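Local coordinates for FOKI restriction endonuclease (Planomicrobium okeanokoites, PDB 2FOK), which recognises a short asymmetric DNA sequence and, as a type IIS restriction endonuclease dependent on metal ions, cuts both strands a fixed distance away, at residues 117-122 with 149-154; 343-348 with 363-368. All blocks are in the same frame, centred on the assembly; numbering follows the deposited sequence.

Contact 1: 117-122 with 149-154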
loop_
_atom_site.group_PDB
_atom_site.type_symbol
_atom_site.label_atom_id
_atom_site.label_comp_id
_atom_site.label_asym_id
_atom_site.label_seq_id
_atom_site.Cartn_x
_atom_site.Cartn_y
_atom_site.Cartn_z
ATOM N N LEU A 117 -10.016 15.897 -1.829
ATOM C CA LEU A 117 -11.127 16.223 -2.717
ATOM C C LEU A 117 -11.124 17.690 -3.138
ATOM O O LEU A 117 -12.033 18.145 -3.827
ATOM C CB LEU A 117 -12.461 15.883 -2.054
ATOM C CG LEU A 117 -12.731 14.395 -1.856
ATOM C CD1 LEU A 117 -14.087 14.213 -1.202
ATOM C CD2 LEU A 117 -12.666 13.677 -3.196
ATOM N N GLY A 118 -10.109 18.427 -2.699
ATOM C CA GLY A 118 -9.975 19.821 -3.080
ATOM C C GLY A 118 -10.816 20.873 -2.389
ATOM O O GLY A 118 -11.004 21.954 -2.951
ATOM N N PHE A 119 -11.303 20.594 -1.186
ATOM C CA PHE A 119 -12.130 21.563 -0.467
ATOM C C PHE A 119 -11.286 22.556 0.328
ATOM O O PHE A 119 -11.778 23.606 0.755
ATOM C CB PHE A 119 -13.107 20.843 0.452
ATOM C CG PHE A 119 -14.127 20.008 -0.284
ATOM C CD1 PHE A 119 -14.766 20.507 -1.410
ATOM C CD2 PHE A 119 -14.445 18.728 0.159
ATOM C CE1 PHE A 119 -15.702 19.752 -2.085
ATOM C CE2 PHE A 119 -15.383 17.964 -0.506
ATOM C CZ PHE A 119 -16.015 18.472 -1.632
ATOM N N ILE A 120 -10.020 22.208 0.529
ATOM C CA ILE A 120 -9.075 23.077 1.217
ATOM C C ILE A 120 -7.751 22.894 0.481
ATOM O O ILE A 120 -7.502 21.841 -0.105
ATOM C CB ILE A 120 -8.915 22.718 2.731
ATOM C CG1 ILE A 120 -8.172 21.395 2.905
ATOM C CG2 ILE A 120 -10.294 22.657 3.406
ATOM C CD1 ILE A 120 -8.132 20.905 4.362
ATOM N N GLU A 121 -6.920 23.927 0.473
ATOM C CA GLU A 121 -5.633 23.850 -0.211
ATOM C C GLU A 121 -4.524 24.031 0.806
ATOM O O GLU A 121 -4.713 24.722 1.798
ATOM C CB GLU A 121 -5.540 24.934 -1.292
ATOM C CG GLU A 121 -5.641 26.353 -0.753
ATOM C CD GLU A 121 -6.108 27.360 -1.804
ATOM O OE1 GLU A 121 -6.405 26.948 -2.949
ATOM O OE2 GLU A 121 -6.178 28.570 -1.487
ATOM N N TYR A 122 -3.374 23.412 0.543
ATOM C CA TYR A 122 -2.205 23.466 1.426
ATOM C C TYR A 122 -1.162 24.441 0.893
ATOM O O TYR A 122 -0.795 24.389 -0.279
ATOM C CB TYR A 122 -1.573 22.068 1.534
ATOM C CG TYR A 122 -0.317 21.990 2.387
ATOM C CD1 TYR A 122 -0.368 22.266 3.750
ATOM C CD2 TYR A 122 0.920 21.638 1.832
ATOM C CE1 TYR A 122 0.771 22.194 4.552
ATOM C CE2 TYR A 122 2.082 21.563 2.627
ATOM C CZ TYR A 122 1.992 21.841 3.990
ATOM O OH TYR A 122 3.100 21.750 4.816
ATOM N N LYS A 149 -24.486 16.953 -3.959
ATOM C CA LYS A 149 -24.043 15.707 -4.564
ATOM C C LYS A 149 -23.213 16.033 -5.787
ATOM O O LYS A 149 -22.181 15.410 -6.038
ATOM C CB LYS A 149 -25.251 14.862 -4.968
ATOM C CG LYS A 149 -24.884 13.510 -5.547
ATOM C CD LYS A 149 -26.063 12.558 -5.514
ATOM C CE LYS A 149 -26.081 11.678 -6.753
ATOM N NZ LYS A 149 -26.355 10.261 -6.401
ATOM N N GLU A 150 -23.686 17.018 -6.546
ATOM C CA GLU A 150 -23.026 17.484 -7.754
ATOM C C GLU A 150 -21.624 17.938 -7.393
ATOM O O GLU A 150 -20.650 17.550 -8.029
ATOM C CB GLU A 150 -23.806 18.660 -8.346
ATOM C CG GLU A 150 -24.035 18.592 -9.848
ATOM C CD GLU A 150 -24.073 19.972 -10.511
ATOM O OE1 GLU A 150 -24.626 20.926 -9.915
ATOM O OE2 GLU A 150 -23.549 20.096 -11.640
ATOM N N ILE A 151 -21.532 18.778 -6.368
ATOM C CA ILE A 151 -20.251 19.290 -5.909
ATOM C C ILE A 151 -19.318 18.136 -5.517
ATOM O O ILE A 151 -18.140 18.131 -5.875
ATOM C CB ILE A 151 -20.455 20.250 -4.710
ATOM C CG1 ILE A 151 -21.071 21.564 -5.205
ATOM C CG2 ILE A 151 -19.132 20.538 -4.035
ATOM C CD1 ILE A 151 -21.456 22.533 -4.096
ATOM N N LEU A 152 -19.857 17.148 -4.807
ATOM C CA LEU A 152 -19.074 15.995 -4.375
ATOM C C LEU A 152 -18.507 15.167 -5.525
ATOM O O LEU A 152 -17.337 14.818 -5.515
ATOM C CB LEU A 152 -19.920 15.109 -3.475
ATOM C CG LEU A 152 -20.024 15.612 -2.036
ATOM C CD1 LEU A 152 -20.900 14.671 -1.220
ATOM C CD2 LEU A 152 -18.629 15.702 -1.432
ATOM N N ILE A 153 -19.338 14.858 -6.516
ATOM C CA ILE A 153 -18.914 14.077 -7.680
ATOM C C ILE A 153 -17.880 14.820 -8.528
ATOM O O ILE A 153 -17.028 14.206 -9.178
ATOM C CB ILE A 153 -20.138 13.722 -8.569
ATOM C CG1 ILE A 153 -20.951 12.611 -7.895
ATOM C CG2 ILE A 153 -19.676 13.312 -9.976
ATOM C CD1 ILE A 153 -21.998 11.988 -8.784
ATOM N N GLU A 154 -17.954 16.146 -8.531
ATOM C CA GLU A 154 -17.003 16.937 -9.289
ATOM C C GLU A 154 -15.686 16.948 -8.541
ATOM O O GLU A 154 -14.617 16.902 -9.141
ATOM C CB GLU A 154 -17.508 18.368 -9.454
ATOM C CG GLU A 154 -16.402 19.365 -9.736
ATOM C CD GLU A 154 -16.348 19.771 -11.186
ATOM O OE1 GLU A 154 -17.262 19.376 -11.947
ATOM O OE2 GLU A 154 -15.388 20.487 -11.556
#

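Contact 2: 343-348 with 363-368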
loop_
_atom_site.group_PDB
_atom_site.type_symbol
_atom_site.label_atom_id
_atom_site.label_comp_id
_atom_site.label_asym_id
_atom_site.label_seq_id
_atom_site.Cartn_x
_atom_site.Cartn_y
_atom_site.Cartn_z
ATOM N N THR A 343 14.207 2.560 -13.719
ATOM C CA THR A 343 13.724 3.196 -12.501
ATOM C C THR A 343 12.673 4.189 -12.987
ATOM O O THR A 343 11.609 4.330 -12.386
ATOM C CB THR A 343 14.838 3.975 -11.767
ATOM O OG1 THR A 343 15.636 3.069 -10.991
ATOM C CG2 THR A 343 14.225 5.005 -10.831
ATOM N N ILE A 344 12.989 4.862 -14.092
ATOM C CA ILE A 344 12.092 5.836 -14.705
ATOM C C ILE A 344 10.831 5.141 -15.218
ATOM O O ILE A 344 9.733 5.695 -15.134
ATOM C CB ILE A 344 12.790 6.593 -15.875
ATOM C CG1 ILE A 344 14.031 7.317 -15.353
ATOM C CG2 ILE A 344 11.830 7.592 -16.511
ATOM C CD1 ILE A 344 14.932 7.865 -16.431
ATOM N N GLU A 345 10.989 3.926 -15.736
ATOM C CA GLU A 345 9.855 3.146 -16.244
ATOM C C GLU A 345 8.927 2.734 -15.096
ATOM O O GLU A 345 7.709 2.735 -15.246
ATOM C CB GLU A 345 10.345 1.875 -16.963
ATOM C CG GLU A 345 11.075 2.112 -18.270
ATOM C CD GLU A 345 11.570 0.819 -18.928
ATOM O OE1 GLU A 345 11.960 -0.122 -18.204
ATOM O OE2 GLU A 345 11.573 0.747 -20.174
ATOM N N ASN A 346 9.501 2.373 -13.949
ATOM C CA ASN A 346 8.689 1.966 -12.802
ATOM C C ASN A 346 7.986 3.170 -12.194
ATOM O O ASN A 346 6.873 3.062 -11.674
ATOM C CB ASN A 346 9.550 1.277 -11.736
ATOM C CG ASN A 346 8.710 0.696 -10.589
ATOM O OD1 ASN A 346 8.110 -0.376 -10.716
ATOM N ND2 ASN A 346 8.679 1.400 -9.469
ATOM N N ASP A 347 8.642 4.320 -12.265
ATOM C CA ASP A 347 8.075 5.559 -11.748
ATOM C C ASP A 347 6.866 5.956 -12.605
ATOM O O ASP A 347 5.931 6.569 -12.119
ATOM C CB ASP A 347 9.131 6.675 -11.787
ATOM C CG ASP A 347 9.939 6.770 -10.505
ATOM O OD1 ASP A 347 9.625 6.048 -9.533
ATOM O OD2 ASP A 347 10.901 7.572 -10.468
ATOM N N ILE A 348 6.887 5.594 -13.886
ATOM C CA ILE A 348 5.786 5.927 -14.801
ATOM C C ILE A 348 4.582 5.011 -14.633
ATOM O O ILE A 348 3.442 5.444 -14.794
ATOM C CB ILE A 348 6.253 5.867 -16.279
ATOM C CG1 ILE A 348 7.314 6.937 -16.514
ATOM C CG2 ILE A 348 5.064 6.051 -17.232
ATOM C CD1 ILE A 348 7.792 7.034 -17.941
ATOM N N ARG A 363 7.787 2.366 -28.435
ATOM C CA ARG A 363 8.863 2.992 -27.673
ATOM C C ARG A 363 8.569 4.432 -27.255
ATOM O O ARG A 363 9.441 5.096 -26.707
ATOM C CB ARG A 363 10.157 2.987 -28.492
ATOM C CG ARG A 363 10.877 1.651 -28.528
ATOM C CD ARG A 363 11.671 1.471 -29.818
ATOM N NE ARG A 363 12.119 2.741 -30.383
ATOM C CZ ARG A 363 13.393 3.048 -30.609
ATOM N NH1 ARG A 363 14.350 2.180 -30.321
ATOM N NH2 ARG A 363 13.711 4.224 -31.124
ATOM N N PHE A 364 7.348 4.909 -27.491
ATOM C CA PHE A 364 7.020 6.294 -27.162
ATOM C C PHE A 364 5.935 6.512 -26.124
ATOM O O PHE A 364 4.894 5.852 -26.131
ATOM C CB PHE A 364 6.638 7.046 -28.435
ATOM C CG PHE A 364 7.745 7.129 -29.446
ATOM C CD1 PHE A 364 8.790 8.039 -29.281
ATOM C CD2 PHE A 364 7.750 6.294 -30.564
ATOM C CE1 PHE A 364 9.825 8.114 -30.213
ATOM C CE2 PHE A 364 8.778 6.362 -31.502
ATOM C CZ PHE A 364 9.819 7.272 -31.327
ATOM N N TYR A 365 6.189 7.457 -25.228
ATOM C CA TYR A 365 5.242 7.801 -24.182
ATOM C C TYR A 365 4.673 9.185 -24.490
ATOM O O TYR A 365 5.365 10.050 -25.032
ATOM C CB TYR A 365 5.934 7.857 -22.816
ATOM C CG TYR A 365 6.502 6.547 -22.312
ATOM C CD1 TYR A 365 7.690 6.034 -22.833
ATOM C CD2 TYR A 365 5.874 5.838 -21.288
ATOM C CE1 TYR A 365 8.243 4.853 -22.353
ATOM C CE2 TYR A 365 6.420 4.649 -20.795
ATOM C CZ TYR A 365 7.606 4.164 -21.335
ATOM O OH TYR A 365 8.154 2.984 -20.869
ATOM N N GLN A 366 3.413 9.394 -24.137
ATOM C CA GLN A 366 2.789 10.688 -24.341
ATOM C C GLN A 366 1.646 10.899 -23.369
ATOM O O GLN A 366 0.661 10.169 -23.405
ATOM C CB GLN A 366 2.269 10.828 -25.769
ATOM C CG GLN A 366 2.041 12.278 -26.167
ATOM C CD GLN A 366 1.525 12.421 -27.585
ATOM O OE1 GLN A 366 0.708 13.294 -27.875
ATOM N NE2 GLN A 366 1.998 11.558 -28.474
ATOM N N LEU A 367 1.782 11.895 -22.496
ATOM C CA LEU A 367 0.725 12.192 -21.532
ATOM C C LEU A 367 -0.486 12.799 -22.248
ATOM O O LEU A 367 -0.344 13.716 -23.053
ATOM C CB LEU A 367 1.230 13.166 -20.470
ATOM C CG LEU A 367 0.324 13.325 -19.244
ATOM C CD1 LEU A 367 1.033 12.788 -18.013
ATOM C CD2 LEU A 367 -0.046 14.789 -19.062
ATOM N N LYS A 368 -1.671 12.271 -21.966
ATOM C CA LYS A 368 -2.907 12.762 -22.582
ATOM C C LYS A 368 -3.902 12.976 -21.460
ATOM O O LYS A 368 -4.767 12.139 -21.226
ATOM C CB LYS A 368 -3.449 11.733 -23.574
#

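Contact 1: 117-122 with 149-154
Phe119 packs against Ile151 and Leu152 in a buried, wholly apolar contact between the residue just ahead of a beta hairpin and helix 146-157. The hairpin, strands 120-123 and 128-131, forms the wing of a winged-helix unit in the first recognition subdomain; residues 149-154 of the helix fall in the range of the second. Helix 104-116 gives way to the hairpin through a Schellman motif, where Gly118 turns the chain with positive phi. Directly afterwards Phe119, its CG beside the backbone N and anti to the carbonyl carbon (chi1 -65°), carries the far end of its ring to the helix. Leu152 CD2 sits at the ring edge, near its plane, 3.8 Å from Phe119 CZ and at nearly the same range from CE2, the two side chains crossing at about a right angle. Ile151 approaches obliquely with its CG2 branch, which lies 4.0 Å from Phe119 CE1. Tyr138 of helix 133-140 stacks on Phe119 and touches both Ile151 and Leu152, filling in the same apolar patch, while Ala155 extends it one turn further along helix 146-157. Over the centre of one face of the Phe119 ring, 4.3 Å above its plane, stands the backbone oxygen Leu117 O.

Contact 2: 343-348 with 363-368
The Tyr365 ring carries Ile348 over one face, while its hydroxyl end runs out beside Glu345. Ile348 CD1 stands 4.3 Å from the centroid of the Tyr365 ring and 25° off the ring normal, a CH-pi contact displaced toward one long side of the ring. That side is formed by CD2 and CE2, and the closest approach is 4.0 Å between Ile348 CD1 and Tyr365 CE2. The CG2 branch of Ile348 rests against the same two carbons, so both arms of the isoleucine bear on the tyrosine. With chi1 at -64°, CG1 sits beside the backbone N and CG2 is anti to it, and the extended CG1-CD1 arm reaches the ring alongside CG2. At the phenol end, Glu345 CG lies 4.0 Å from Tyr365 OH, the two side chains crossing at about a right angle. The Glu345 carboxylate is inclined 49° to the tyrosine ring, and OE2 stays 4.1 Å from Tyr365 OH, too far for a hydrogen bond. Tyr365 belongs to the central strand, 364-367, of the small antiparallel sheet in a winged-helix domain, and helix 341-352 is the domain's third helix, the second of its helix-turn-helix. Ile360 on the neighbouring strand 358-361 also touches Tyr365, and Ile325 of helix 325-334 touches Glu345. On helix 341-352, Asp347 forms salt bridges to Arg309 and Arg310 of helix 303-319. Thr343 OG1 is hydrogen-bonded to Ser395 OG, which lies on helix 389-398 within the cleavage-domain range.

In the fold
After a series of earlier helices the chain completes helix 104-116, then runs through the hairpin of strands 120-123 and 128-131 and helix 133-140 before contact 1 closes a loop of 26 residues. It thereby ties the foot of the first wing to helix 146-157. The chain continues through the second subdomain into the D3 range, where contact 2 closes a shorter loop of 14 residues containing the end of helix 341-352 and strand 358-361. The two loops are in series, neither nested nor crossed. The centres of contacts 1 and 2 are about 29 Å apart; the nearest atoms of contacts 1 and 2 are about 16 Å apart. Contact 1 probably helps join the first two recognition subdomains, contact 2 a helix and sheet within one winged-helix unit.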